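Local structure of CD38 molecule (Bos taurus, 3GH3) at residues E159-T164 with P193-E198. The protein is an ecto-enzyme of the ADP-ribosyl cyclase family, the bovine form of the cell-surface antigen CD38. Numbering follows the deposited sequence.
Sequences ESACNT and PQVELE
Asn-163 and Glu-196 are joined by a backbone hydrogen bond. The N of Glu-196 donates to the O of Asn-163 at 3.1 Å. The bond is nearly straight (170°). Asn-163 O also receives a CA-H...O contact from Val-195 CA at 3.5 Å. A second such contact runs from Thr-164 CA to Glu-196 O, 3.2 Å apart. Thr-164 and Glu-196 form a parallel bridge where strands 164-170 and 196-203 begin. These are the two inner strands of the four-stranded parallel sheet. Helix 145-160 leads into the first of them through Ala-161 to Asn-163, and Cys-162 in this link is disulfide-bonded to Cys-81.

Side-chain packing is modest. Val-195 CG2 sits 3.4 Å from the O of Ala-161, and its CG1 lies against the O of Asn-163. Thr-164 and Glu-196 put their side chains on the same face of the sheet. Thr-164 CG2 is anti to the backbone N (OG1 at chi1 -64°) and meets the carboxylate of Glu-198, 3.7 Å from OE2. Both glutamates form salt bridges to Arg-233 on strand 231-239, through Glu-196 OE1 and Glu-198 OE2.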
loop_
_atom_site.group_PDB
_atom_site.type_symbol
_atom_site.label_atom_id
_atom_site.label_comp_id
_atom_site.label_asym_id
_atom_site.label_seq_id
_atom_site.Cartn_x
_atom_site.Cartn_y
_atom_site.Cartn_z
ATOM N N GLU A 159 -6.985 3.309 9.254
ATOM C CA GLU A 159 -8.120 3.674 10.088
ATOM C C GLU A 159 -8.801 2.415 10.606
ATOM O O GLU A 159 -9.370 2.400 11.695
ATOM C CB GLU A 159 -9.123 4.519 9.277
ATOM C CG GLU A 159 -8.589 5.889 8.897
ATOM C CD GLU A 159 -9.535 6.685 8.008
ATOM O OE1 GLU A 159 -10.057 6.124 7.019
ATOM O OE2 GLU A 159 -9.739 7.885 8.293
ATOM N N SER A 160 -8.742 1.362 9.803
ATOM C CA SER A 160 -9.429 0.111 10.094
ATOM C C SER A 160 -8.736 -0.701 11.186
ATOM O O SER A 160 -9.354 -1.591 11.798
ATOM C CB SER A 160 -9.560 -0.714 8.802
ATOM O OG SER A 160 -9.415 -2.105 9.038
ATOM N N ALA A 161 -7.458 -0.403 11.439
ATOM C CA ALA A 161 -6.642 -1.223 12.350
ATOM C C ALA A 161 -7.184 -1.250 13.778
ATOM O O ALA A 161 -7.604 -0.219 14.296
ATOM C CB ALA A 161 -5.176 -0.737 12.366
ATOM N N CYS A 162 -7.137 -2.426 14.417
ATOM C CA CYS A 162 -7.490 -2.547 15.844
ATOM C C CYS A 162 -6.569 -3.499 16.588
ATOM O O CYS A 162 -5.966 -4.385 15.987
ATOM C CB CYS A 162 -8.953 -2.976 16.047
ATOM S SG CYS A 162 -9.570 -4.148 14.830
ATOM N N ASN A 163 -6.502 -3.324 17.908
ATOM C CA ASN A 163 -5.604 -4.104 18.768
ATOM C C ASN A 163 -4.134 -3.961 18.317
ATOM O O ASN A 163 -3.704 -2.870 17.972
ATOM C CB ASN A 163 -6.061 -5.566 18.877
ATOM C CG ASN A 163 -7.442 -5.701 19.553
ATOM O OD1 ASN A 163 -7.922 -4.769 20.182
ATOM N ND2 ASN A 163 -8.068 -6.857 19.411
ATOM N N THR A 164 -3.377 -5.049 18.302
ATOM C CA THR A 164 -1.953 -4.939 17.977
ATOM C C THR A 164 -1.692 -4.968 16.478
ATOM O O THR A 164 -2.225 -5.817 15.764
ATOM C CB THR A 164 -1.127 -6.029 18.685
ATOM O OG1 THR A 164 -1.210 -5.821 20.097
ATOM C CG2 THR A 164 0.332 -5.943 18.270
ATOM N N PRO A 193 -6.722 5.531 18.563
ATOM C CA PRO A 193 -6.141 5.347 19.897
ATOM C C PRO A 193 -6.416 3.942 20.402
ATOM O O PRO A 193 -7.411 3.343 19.999
ATOM C CB PRO A 193 -6.901 6.360 20.760
ATOM C CG PRO A 193 -8.112 6.732 19.974
ATOM C CD PRO A 193 -7.776 6.562 18.534
ATOM N N GLN A 194 -5.555 3.430 21.270
ATOM C CA GLN A 194 -5.761 2.110 21.849
ATOM C C GLN A 194 -5.208 1.007 20.965
ATOM O O GLN A 194 -5.018 -0.112 21.429
ATOM C CB GLN A 194 -7.240 1.880 22.224
ATOM C CG GLN A 194 -7.880 0.579 21.730
ATOM C CD GLN A 194 -9.027 0.810 20.738
ATOM O OE1 GLN A 194 -10.210 0.877 21.126
ATOM N NE2 GLN A 194 -8.683 0.930 19.454
ATOM N N VAL A 195 -4.944 1.327 19.696
ATOM C CA VAL A 195 -4.091 0.473 18.872
ATOM C C VAL A 195 -2.712 0.420 19.524
ATOM O O VAL A 195 -2.265 1.398 20.137
ATOM C CB VAL A 195 -3.986 1.003 17.421
ATOM C CG1 VAL A 195 -2.721 0.485 16.722
ATOM C CG2 VAL A 195 -5.226 0.608 16.639
ATOM N N GLU A 196 -2.062 -0.732 19.420
ATOM C CA GLU A 196 -0.696 -0.901 19.883
ATOM C C GLU A 196 0.178 -1.296 18.688
ATOM O O GLU A 196 -0.069 -2.308 18.042
ATOM C CB GLU A 196 -0.631 -1.987 20.957
ATOM C CG GLU A 196 -1.369 -1.612 22.235
ATOM C CD GLU A 196 -1.002 -2.497 23.413
ATOM O OE1 GLU A 196 -0.089 -3.341 23.278
ATOM O OE2 GLU A 196 -1.631 -2.344 24.480
ATOM N N LEU A 197 1.190 -0.494 18.404
ATOM C CA LEU A 197 2.052 -0.748 17.261
ATOM C C LEU A 197 3.387 -1.334 17.704
ATOM O O LEU A 197 4.069 -0.778 18.579
ATOM C CB LEU A 197 2.283 0.547 16.496
ATOM C CG LEU A 197 3.245 0.530 15.306
ATOM C CD1 LEU A 197 2.633 -0.206 14.162
ATOM C CD2 LEU A 197 3.559 1.948 14.875
ATOM N N GLU A 198 3.753 -2.453 17.092
ATOM C CA GLU A 198 5.059 -3.053 17.297
ATOM C C GLU A 198 5.873 -2.883 16.012
ATOM O O GLU A 198 5.461 -3.360 14.961
ATOM C CB GLU A 198 4.898 -4.530 17.643
ATOM C CG GLU A 198 4.132 -4.776 18.924
ATOM C CD GLU A 198 3.928 -6.250 19.220
ATOM O OE1 GLU A 198 4.314 -7.089 18.375
ATOM O OE2 GLU A 198 3.381 -6.567 20.302
#